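Local coordinates for protein alpha-L-rhamnosidase (Aspergillus terreus, PDB 6GSZ) that probably hydrolyses terminal non-reducing alpha-L-rhamnose residues in alpha-L-rhamnosides, as a calcium-binding, glycosylated fungal glycosidase, at residues Glu501-Ser506 / Ala555-Asp560; Tyr507-Val512 / Asp529-Val534. All blocks are in the same frame, centred on the assembly; numbering follows the deposited sequence.

Interaction 1: residues Glu501-Ser506 / Ala555-Asp560. With NAG (2-acetamido-2-deoxy-beta-D-glucopyranose), chain B; NAG (2-acetamido-2-deoxy-beta-D-glucopyranose), chain D; NAG (2-acetamido-2-deoxy-beta-D-glucopyranose), chain C.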
ATOM      1  N   GLU A 501       7.429  14.550  -9.006  1.00 10.20           N
ATOM      2  CA  GLU A 501       8.339  15.092  -8.040  1.00 10.43           C
ATOM      3  C   GLU A 501       9.762  15.108  -8.604  1.00 10.31           C
ATOM      4  O   GLU A 501      10.525  16.080  -8.459  1.00 12.16           O
ATOM      5  CB  GLU A 501       8.246  14.337  -6.718  1.00 10.80           C
ATOM      6  CG  GLU A 501       6.906  14.477  -6.002  1.00 11.06           C
ATOM      7  CD  GLU A 501       6.621  15.707  -5.178  1.00 11.99           C
ATOM      8  OE1 GLU A 501       7.303  16.714  -5.397  1.00 13.86           O
ATOM      9  OE2 GLU A 501       5.731  15.551  -4.313  1.00 12.16           O
ATOM     10  N   GLN A 502      10.173  13.977  -9.228  1.00 10.31           N
ATOM     11  CA  GLN A 502      11.482  13.847  -9.850  1.00 11.20           C
ATOM     12  C   GLN A 502      11.713  14.934 -10.901  1.00 10.98           C
ATOM     13  O   GLN A 502      12.856  15.461 -11.016  1.00 12.15           O
ATOM     14  CB  GLN A 502      11.556  12.448 -10.455  1.00 11.44           C
ATOM     15  CG  GLN A 502      12.855  12.207 -11.226  1.00 12.85           C
ATOM     16  CD  GLN A 502      12.757  11.004 -12.130  1.00 12.31           C
ATOM     17  OE1 GLN A 502      11.680  10.701 -12.662  1.00 12.84           O
ATOM     18  NE2 GLN A 502      13.889  10.329 -12.294  1.00 11.18           N
ATOM     19  N   LEU A 503      10.691  15.231 -11.709  1.00 11.73           N
ATOM     20  CA  LEU A 503      10.886  16.199 -12.793  1.00 12.36           C
ATOM     21  C   LEU A 503      11.148  17.611 -12.240  1.00 14.45           C
ATOM     22  O   LEU A 503      11.673  18.440 -12.996  1.00 18.66           O
ATOM     23  CB  LEU A 503       9.690  16.183 -13.738  1.00 13.09           C
ATOM     24  CG  LEU A 503       9.674  14.963 -14.662  1.00 14.56           C
ATOM     25  CD1 LEU A 503       8.293  14.801 -15.301  1.00 17.37           C
ATOM     26  CD2 LEU A 503      10.792  15.041 -15.713  1.00 16.06           C
ATOM     27  N   ASN A 504      10.785  17.881 -10.989  1.00 13.41           N
ATOM     28  CA  ASN A 504      11.146  19.156 -10.361  1.00 14.62           C
ATOM     29  C   ASN A 504      12.302  19.036  -9.378  1.00 14.62           C
ATOM     30  O   ASN A 504      12.523  19.928  -8.555  1.00 18.23           O
ATOM     31  CB  ASN A 504       9.951  19.765  -9.652  1.00 15.90           C
ATOM     32  CG  ASN A 504      10.160  21.234  -9.346  1.00 18.49           C
ATOM     33  OD1 ASN A 504      10.743  21.976 -10.160  1.00 18.48           O
ATOM     34  ND2 ASN A 504       9.704  21.637  -8.176  1.00 17.62           N
ATOM     35  N   HIS A 505      13.111  17.994  -9.506  1.00 13.77           N
ATOM     36  CA  HIS A 505      14.234  17.703  -8.615  1.00 13.64           C
ATOM     37  C   HIS A 505      15.474  17.279  -9.417  1.00 14.79           C
ATOM     38  O   HIS A 505      16.262  16.440  -8.963  1.00 14.93           O
ATOM     39  CB  HIS A 505      13.769  16.626  -7.619  1.00 14.44           C
ATOM     40  CG  HIS A 505      14.504  16.537  -6.343  1.00 17.95           C
ATOM     41  ND1 HIS A 505      15.465  15.588  -6.069  1.00 24.45           N
ATOM     42  CD2 HIS A 505      14.291  17.180  -5.182  1.00 22.63           C
ATOM     43  CE1 HIS A 505      15.905  15.756  -4.830  1.00 23.53           C
ATOM     44  NE2 HIS A 505      15.193  16.699  -4.268  1.00 26.10           N
ATOM     45  N   SER A 506      15.627  17.870 -10.605  1.00 15.35           N
ATOM     46  CA  SER A 506      16.818  17.664 -11.460  1.00 18.33           C
ATOM     47  C   SER A 506      17.074  16.170 -11.717  1.00 16.24           C
ATOM     48  O   SER A 506      18.232  15.692 -11.686  1.00 18.61           O
ATOM     49  CB  SER A 506      18.015  18.346 -10.841  1.00 23.36           C
ATOM     50  OG  SER A 506      17.771  19.753 -10.719  1.00 30.40           O
ATOM     51  N   ALA A 555      12.513   5.943 -14.623  1.00 10.69           N
ATOM     52  CA  ALA A 555      13.631   5.016 -14.469  1.00 10.59           C
ATOM     53  C   ALA A 555      14.846   5.441 -15.311  1.00 10.07           C
ATOM     54  O   ALA A 555      15.960   5.491 -14.809  1.00 11.60           O
ATOM     55  CB  ALA A 555      13.153   3.607 -14.821  1.00 11.68           C
ATOM     56  N   LYS A 556      14.598   5.763 -16.569  1.00 10.43           N
ATOM     57  CA  LYS A 556      15.664   6.138 -17.464  1.00 11.29           C
ATOM     58  C   LYS A 556      16.318   7.467 -17.052  1.00 11.36           C
ATOM     59  O   LYS A 556      17.544   7.594 -17.026  1.00 12.74           O
ATOM     60  CB  LYS A 556      15.157   6.201 -18.903  1.00 12.97           C
ATOM     61  CG  LYS A 556      16.183   6.707 -19.909  1.00 15.07           C
ATOM     62  CD  LYS A 556      15.788   6.412 -21.338  1.00 15.53           C
ATOM     63  CE  LYS A 556      16.609   7.135 -22.394  1.00 18.05           C
ATOM     64  NZ  LYS A 556      18.081   7.004 -22.306  1.00 17.07           N
ATOM     65  N   ASP A 557      15.517   8.456 -16.659  1.00 11.36           N
ATOM     66  CA  ASP A 557      16.082   9.750 -16.290  1.00 12.17           C
ATOM     67  C   ASP A 557      16.896   9.627 -14.997  1.00 11.03           C
ATOM     68  O   ASP A 557      17.902  10.323 -14.845  1.00 12.12           O
ATOM     69  CB  ASP A 557      15.000  10.807 -16.100  1.00 12.12           C
ATOM     70  CG  ASP A 557      14.426  11.376 -17.385  1.00 13.74           C
ATOM     71  OD1 ASP A 557      15.029  11.162 -18.467  1.00 18.00           O
ATOM     72  OD2 ASP A 557      13.361  12.059 -17.308  1.00 14.89           O
ATOM     73  N   TRP A 558      16.486   8.746 -14.077  1.00 11.33           N
ATOM     74  CA  TRP A 558      17.245   8.523 -12.870  1.00 10.74           C
ATOM     75  C   TRP A 558      18.667   8.031 -13.193  1.00 11.56           C
ATOM     76  O   TRP A 558      19.667   8.555 -12.674  1.00 12.18           O
ATOM     77  CB  TRP A 558      16.518   7.548 -11.962  1.00 11.11           C
ATOM     78  CG  TRP A 558      17.322   7.026 -10.823  1.00 10.05           C
ATOM     79  CD1 TRP A 558      17.732   5.747 -10.650  1.00 11.43           C
ATOM     80  CD2 TRP A 558      17.837   7.746  -9.692  1.00 11.37           C
ATOM     81  NE1 TRP A 558      18.453   5.599  -9.501  1.00 10.66           N
ATOM     82  CE2 TRP A 558      18.522   6.823  -8.874  1.00 10.92           C
ATOM     83  CE3 TRP A 558      17.772   9.081  -9.253  1.00 12.12           C
ATOM     84  CZ2 TRP A 558      19.166   7.167  -7.691  1.00 11.65           C
ATOM     85  CZ3 TRP A 558      18.420   9.417  -8.088  1.00 13.08           C
ATOM     86  CH2 TRP A 558      19.062   8.476  -7.285  1.00 12.86           C
ATOM     87  N   VAL A 559      18.749   6.976 -14.020  1.00 12.17           N
ATOM     88  CA  VAL A 559      20.053   6.425 -14.347  1.00 11.40           C
ATOM     89  C   VAL A 559      20.855   7.462 -15.150  1.00 11.28           C
ATOM     90  O   VAL A 559      22.055   7.650 -14.910  1.00 13.39           O
ATOM     91  CB  VAL A 559      19.909   5.099 -15.079  1.00 11.99           C
ATOM     92  CG1 VAL A 559      21.222   4.557 -15.592  1.00 12.97           C
ATOM     93  CG2 VAL A 559      19.261   4.095 -14.149  1.00 12.48           C
ATOM     94  N   ASP A 560      20.211   8.110 -16.124  1.00 12.29           N
ATOM     95  CA  ASP A 560      20.929   8.963 -17.035  1.00 12.73           C
ATOM     96  C   ASP A 560      21.414  10.266 -16.365  1.00 13.41           C
ATOM     97  O   ASP A 560      22.487  10.787 -16.743  1.00 14.04           O
ATOM     98  CB  ASP A 560      20.073   9.330 -18.229  1.00 13.06           C
ATOM     99  CG  ASP A 560      19.794   8.177 -19.182  1.00 13.26           C
ATOM    100  OD1 ASP A 560      20.487   7.097 -19.059  1.00 14.04           O
ATOM    101  OD2 ASP A 560      18.930   8.400 -20.073  1.00 15.31           O
TER
HETATM  102  C1  NAG B   1       9.834  23.023  -7.752  1.00 19.14           C
HETATM  103  C2  NAG B   1       8.554  23.474  -7.029  1.00 17.64           C
HETATM  104  C3  NAG B   1       8.732  24.854  -6.442  1.00 22.59           C
HETATM  105  C4  NAG B   1       9.939  24.927  -5.540  1.00 23.33           C
HETATM  106  C5  NAG B   1      11.157  24.437  -6.325  1.00 21.96           C
HETATM  107  C6  NAG B   1      12.370  24.342  -5.411  1.00 26.90           C
HETATM  108  C7  NAG B   1       6.268  22.788  -7.626  1.00 18.93           C
HETATM  109  C8  NAG B   1       5.201  22.880  -8.689  1.00 20.47           C
HETATM  110  N2  NAG B   1       7.414  23.465  -7.900  1.00 18.36           N
HETATM  111  O3  NAG B   1       7.564  25.186  -5.705  1.00 23.93           O
HETATM  112  O4  NAG B   1      10.089  26.295  -5.178  1.00 27.76           O
HETATM  113  O5  NAG B   1      10.883  23.103  -6.791  1.00 21.30           O
HETATM  114  O6  NAG B   1      12.040  23.585  -4.200  1.00 31.21           O
HETATM  115  O7  NAG B   1       6.124  22.123  -6.589  1.00 20.79           O
HETATM  116  C1  NAG D   1      23.123   5.305 -22.334  1.00 17.06           C
HETATM  117  C2  NAG D   1      22.080   6.360 -22.829  1.00 16.05           C
HETATM  118  C3  NAG D   1      22.605   7.771 -22.560  1.00 16.06           C
HETATM  119  C4  NAG D   1      23.052   7.895 -21.090  1.00 16.10           C
HETATM  120  C5  NAG D   1      23.905   6.740 -20.627  1.00 14.34           C
HETATM  121  C6  NAG D   1      24.138   6.727 -19.115  1.00 15.03           C
HETATM  122  C7  NAG D   1      20.679   5.566 -24.627  1.00 20.34           C
HETATM  123  C8  NAG D   1      20.443   5.444 -26.095  1.00 23.27           C
HETATM  124  N2  NAG D   1      21.759   6.229 -24.228  1.00 18.79           N
HETATM  125  O3  NAG D   1      21.593   8.733 -22.879  1.00 18.42           O
HETATM  126  O4  NAG D   1      23.892   9.051 -20.903  1.00 16.07           O
HETATM  127  O5  NAG D   1      23.337   5.449 -20.981  1.00 15.25           O
HETATM  128  O6  NAG D   1      22.982   6.246 -18.394  1.00 14.69           O
HETATM  129  O7  NAG D   1      19.913   4.997 -23.819  1.00 18.75           O
HETATM  130  C1  NAG C   2      23.249  10.249 -20.530  1.00 15.93           C
HETATM  131  C2  NAG C   2      24.267  11.117 -19.836  1.00 17.06           C
HETATM  132  C3  NAG C   2      23.680  12.497 -19.566  1.00 18.59           C
HETATM  133  C4  NAG C   2      23.085  13.081 -20.841  1.00 19.89           C
HETATM  134  C5  NAG C   2      22.093  12.115 -21.476  1.00 19.07           C
HETATM  135  C6  NAG C   2      21.601  12.625 -22.823  1.00 25.50           C
HETATM  136  C7  NAG C   2      25.843   9.911 -18.402  1.00 17.07           C
HETATM  137  C8  NAG C   2      26.046   9.320 -17.043  1.00 16.87           C
HETATM  138  N2  NAG C   2      24.667  10.509 -18.603  1.00 16.14           N
HETATM  139  O3  NAG C   2      24.697  13.368 -19.053  1.00 22.64           O
HETATM  140  O4  NAG C   2      22.381  14.256 -20.496  1.00 25.06           O
HETATM  141  O5  NAG C   2      22.763  10.878 -21.702  1.00 17.96           O
HETATM  142  O6  NAG C   2      20.730  11.614 -23.383  1.00 30.59           O
HETATM  143  O7  NAG C   2      26.699   9.798 -19.286  1.00 18.79           O

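Interaction 2: residues Tyr507-Val512 / Asp529-Val534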
ATOM      1  N   TYR A 507      15.965  15.433 -11.908  1.00 13.59           N
ATOM      2  CA  TYR A 507      15.934  14.022 -12.345  1.00 13.02           C
ATOM      3  C   TYR A 507      16.308  13.067 -11.220  1.00 12.04           C
ATOM      4  O   TYR A 507      16.325  11.852 -11.412  1.00 12.95           O
ATOM      5  CB  TYR A 507      16.759  13.774 -13.597  1.00 14.31           C
ATOM      6  CG  TYR A 507      16.343  14.655 -14.737  1.00 16.99           C
ATOM      7  CD1 TYR A 507      15.122  14.460 -15.384  1.00 16.99           C
ATOM      8  CD2 TYR A 507      17.143  15.707 -15.154  1.00 18.63           C
ATOM      9  CE1 TYR A 507      14.727  15.267 -16.434  1.00 19.04           C
ATOM     10  CE2 TYR A 507      16.753  16.515 -16.214  1.00 20.43           C
ATOM     11  CZ  TYR A 507      15.546  16.297 -16.849  1.00 21.07           C
ATOM     12  OH  TYR A 507      15.179  17.097 -17.901  1.00 25.55           O
ATOM     13  N   SER A 508      16.561  13.591 -10.024  1.00 13.90           N
ATOM     14  CA  SER A 508      16.735  12.825  -8.820  1.00 13.95           C
ATOM     15  C   SER A 508      15.371  12.628  -8.144  1.00 13.88           C
ATOM     16  O   SER A 508      14.467  13.422  -8.260  1.00 17.24           O
ATOM     17  CB  SER A 508      17.709  13.560  -7.895  1.00 16.91           C
ATOM     18  OG  SER A 508      18.007  12.753  -6.786  1.00 20.68           O
ATOM     19  N   LEU A 509      15.223  11.555  -7.388  1.00 14.66           N
ATOM     20  CA  LEU A 509      14.002  11.269  -6.660  1.00 13.16           C
ATOM     21  C   LEU A 509      14.122  11.810  -5.239  1.00 13.71           C
ATOM     22  O   LEU A 509      15.066  11.499  -4.521  1.00 13.90           O
ATOM     23  CB  LEU A 509      13.760   9.759  -6.655  1.00 14.31           C
ATOM     24  CG  LEU A 509      12.415   9.309  -6.131  1.00 13.85           C
ATOM     25  CD1 LEU A 509      11.283   9.757  -7.057  1.00 15.06           C
ATOM     26  CD2 LEU A 509      12.422   7.796  -5.936  1.00 14.01           C
ATOM     27  N   PRO A 510      13.176  12.654  -4.781  1.00 12.26           N
ATOM     28  CA  PRO A 510      13.146  13.032  -3.368  1.00 11.74           C
ATOM     29  C   PRO A 510      13.063  11.794  -2.482  1.00 11.62           C
ATOM     30  O   PRO A 510      12.592  10.753  -2.903  1.00 11.66           O
ATOM     31  CB  PRO A 510      11.916  13.907  -3.234  1.00 11.83           C
ATOM     32  CG  PRO A 510      11.721  14.452  -4.611  1.00 12.37           C
ATOM     33  CD  PRO A 510      12.108  13.316  -5.545  1.00 12.82           C
ATOM     34  N   TYR A 511      13.529  11.909  -1.254  1.00 10.72           N
ATOM     35  CA  TYR A 511      13.529  10.781  -0.330  1.00 10.15           C
ATOM     36  C   TYR A 511      12.138  10.240  -0.036  1.00 10.33           C
ATOM     37  O   TYR A 511      11.957   9.047   0.152  1.00 10.91           O
ATOM     38  CB  TYR A 511      14.281  11.108   0.963  1.00 10.73           C
ATOM     39  CG  TYR A 511      15.724  11.497   0.750  1.00 11.12           C
ATOM     40  CD1 TYR A 511      16.458  11.105  -0.366  1.00 11.68           C
ATOM     41  CD2 TYR A 511      16.383  12.190   1.755  1.00 13.34           C
ATOM     42  CE1 TYR A 511      17.763  11.540  -0.530  1.00 13.33           C
ATOM     43  CE2 TYR A 511      17.691  12.595   1.613  1.00 15.57           C
ATOM     44  CZ  TYR A 511      18.390  12.269   0.471  1.00 13.45           C
ATOM     45  OH  TYR A 511      19.683  12.686   0.312  1.00 15.04           O
ATOM     46  N   VAL A 512      11.173  11.156   0.107  1.00 10.33           N
ATOM     47  CA  VAL A 512       9.792  10.768   0.351  1.00 10.48           C
ATOM     48  C   VAL A 512       8.875  11.347  -0.718  1.00  9.63           C
ATOM     49  O   VAL A 512       9.151  12.407  -1.268  1.00 10.63           O
ATOM     50  CB  VAL A 512       9.278  11.171   1.745  1.00 10.41           C
ATOM     51  CG1 VAL A 512      10.236  10.684   2.820  1.00 11.32           C
ATOM     52  CG2 VAL A 512       9.034  12.670   1.923  1.00 11.89           C
ATOM     53  N   ASP A 529      16.783   4.683  -6.177  1.00 10.02           N
ATOM     54  CA  ASP A 529      16.598   3.546  -7.072  1.00  9.71           C
ATOM     55  C   ASP A 529      15.159   3.025  -7.062  1.00  9.99           C
ATOM     56  O   ASP A 529      14.822   2.220  -7.931  1.00 10.37           O
ATOM     57  CB  ASP A 529      17.580   2.423  -6.779  1.00 10.24           C
ATOM     58  CG  ASP A 529      19.014   2.797  -7.153  1.00 10.78           C
ATOM     59  OD1 ASP A 529      19.228   3.150  -8.356  1.00 11.78           O
ATOM     60  OD2 ASP A 529      19.871   2.684  -6.245  1.00 11.65           O
ATOM     61  N   ALA A 530      14.304   3.450  -6.110  1.00  9.81           N
ATOM     62  CA  ALA A 530      12.911   3.036  -6.145  1.00  8.76           C
ATOM     63  C   ALA A 530      12.214   3.348  -7.470  1.00  9.10           C
ATOM     64  O   ALA A 530      11.259   2.621  -7.849  1.00 10.17           O
ATOM     65  CB  ALA A 530      12.138   3.661  -5.016  1.00 10.60           C
ATOM     66  N   ILE A 531      12.650   4.432  -8.134  1.00  9.48           N
ATOM     67  CA  ILE A 531      11.997   4.854  -9.381  1.00  9.65           C
ATOM     68  C   ILE A 531      12.246   3.848 -10.531  1.00  9.93           C
ATOM     69  O   ILE A 531      11.556   3.923 -11.561  1.00 10.07           O
ATOM     70  CB  ILE A 531      12.420   6.296  -9.746  1.00 11.09           C
ATOM     71  CG1 ILE A 531      11.480   6.986 -10.731  1.00 14.24           C
ATOM     72  CG2 ILE A 531      13.877   6.355 -10.195  1.00 12.42           C
ATOM     73  CD1 ILE A 531      10.130   7.215 -10.191  1.00 14.49           C
ATOM     74  N   VAL A 532      13.230   2.958 -10.336  1.00  9.42           N
ATOM     75  CA  VAL A 532      13.495   1.821 -11.251  1.00  9.33           C
ATOM     76  C   VAL A 532      12.878   0.549 -10.670  1.00 10.21           C
ATOM     77  O   VAL A 532      12.211  -0.209 -11.363  1.00 10.87           O
ATOM     78  CB  VAL A 532      15.011   1.626 -11.492  1.00 10.04           C
ATOM     79  CG1 VAL A 532      15.262   0.502 -12.510  1.00 10.49           C
ATOM     80  CG2 VAL A 532      15.685   2.897 -11.979  1.00 11.95           C
ATOM     81  N   GLY A 533      13.232   0.273  -9.424  1.00  9.94           N
ATOM     82  CA  GLY A 533      12.929  -1.022  -8.793  1.00 10.79           C
ATOM     83  C   GLY A 533      11.442  -1.278  -8.594  1.00 10.80           C
ATOM     84  O   GLY A 533      10.939  -2.405  -8.695  1.00 12.22           O
ATOM     85  N   VAL A 534      10.704  -0.240  -8.148  1.00  9.85           N
ATOM     86  CA  VAL A 534       9.276  -0.443  -7.885  1.00  9.60           C
ATOM     87  C   VAL A 534       8.563  -0.716  -9.220  1.00  9.97           C
ATOM     88  O   VAL A 534       7.813  -1.685  -9.307  1.00 10.35           O
ATOM     89  CB  VAL A 534       8.637   0.649  -7.015  1.00  9.83           C
ATOM     90  CG1 VAL A 534       7.163   0.382  -6.787  1.00 11.65           C
ATOM     91  CG2 VAL A 534       9.347   0.677  -5.672  1.00  9.45           C
TER

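Interaction 1: residues Glu501-Ser506 / Ala555-Asp560
Gln-502, near the C-terminal end of helix 488-503, reaches across to the flank of helix 545-562 at Asp-557 and Trp-558. Its CG lies anti to the backbone N (chi1 176°) and the chain stays extended beyond it, which carries the amide the whole way between the two backbones. Gln-502 NE2 ends 3.5 Å from Trp-558 N and 3.8 Å from Trp-558 CB. Both nitrogens are N-H donors, and no hydrogen bond joins the two segments directly. The amide plane stands 46° from the indole plane, and the two side chains cross at nearly a right angle, but the amide meets the tryptophan's backbone and CB, not its ring. Asp-557 adds its methylene, with Asp-557 CB 4.0 Å from Gln-502 NE2. The buried amide finds its partners next door: NE2 donates to the carbonyls of Tyr-507 and Gly-554, while OE1 receives Arg-499. The same guanidinium makes a salt bridge to Asp-557 OD2, so Arg-499 holds both sides of the contact. Leu-503 lies at the exposed edge, its CD2 4.2 Å from Asp-557 OD2.

Both helices belong to the six-hairpin glycosidase domain, the (alpha/alpha)6 barrel of this family, and the contact lies toward its surface, flanked by sugar. Past the helix end, Asn-504 ND2 is bonded to C1 of an N-acetylglucosamine. On the other helix, Asp-560 and Lys-556 face a second glycan. Lys-556 NZ forms a salt bridge of 2.8 Å to Asp-560 OD2, using the carboxylate's syn lone pair, and also donates to O7 of one N-acetylglucosamine. The O6 hydroxyl of that sugar donates to Asp-560 OD1 at 2.7 Å. The next sugar gives its acetamide N2 to the backbone Asp-560 O at 2.9 Å, a nearly straight bond (165°). Ser-506 O binds a calcium ion together with Lys-561 O.

Interaction 2: residues Tyr507-Val512 / Asp529-Val534
Leu-509 projects from an irregular loop onto the first turn of helix 530-542, where Ala-530 and Ile-531 receive it. The side chains that meet are apolar and buried, with no hydrogen bond between the segments. With chi1 at -171° Leu-509 swings CG to the side opposite its own backbone nitrogen, and chi2 of 67° sends the two methyls to different parts of the helix surface, CD2 to the step between Ala-530 and Ile-531 and CD1 to the end of Ile-531. Leu-509 CD2 does most of the touching: it lies 4.1 Å from Ile-531 CB and 4.2 Å from the methyl of Ala-530, Ala-530 CB. The same methyl rests 4.0 Å from Ile-531 N, so it packs against the helix backbone as well as its side chains. Leu-509 CD1 is 4.2 Å from Ile-531 CD1.

In Ile-531 the longer branch is likewise turned from the backbone nitrogen (chi1 -161°), and the bend at its second torsion then brings CD1 up to Leu-509 CD1. CG2 is left between the backbone N and the carbonyl carbon. The two branched side chains cross at a slant. Asp-529 O accepts from both Val-532 N (3.0 Å) and Gly-533 N (2.9 Å). The carboxylate of Asp-529 is held by Ser-609 through OD1 and by Ile-526 N through OD2.

Further along the loop, Tyr-511 stands edge-to-face with Trp-578, a residue of the glucose-binding pocket, and Ala-530 lies about 10 Å from the bound glucose, side chain to sugar. Within the helical barrel the contact fills a junction of four helices: Leu-509 and Ile-531 both touch Ala-498 of helix 488-503, Leu-509 and Ala-530 share Thr-471 of helix 471-484, and Trp-558 of helix 545-562 packs against Ile-531.

Overall arrangement
From the N terminus the chain runs along helix 488-503, turns just past its end, where Asn-504 carries a glycan, and enters the loop 507-512. Interaction 2 closes the shorter excursion, 16 residues without helix or strand, when helix 530-542 begins against that loop. The chain then follows this helix into helix 545-562, whose later turns return to residues 501-506; interaction 1 thus closes a larger loop in which interaction 2 is nested. Their centres are only 8 Å apart, and they meet physically: Trp-558 NE1 is 2.8 Å from Asp-529 OD1, a probable hydrogen bond. Together they tie three successive helices of the glycosidase domain to the loop linking the first two.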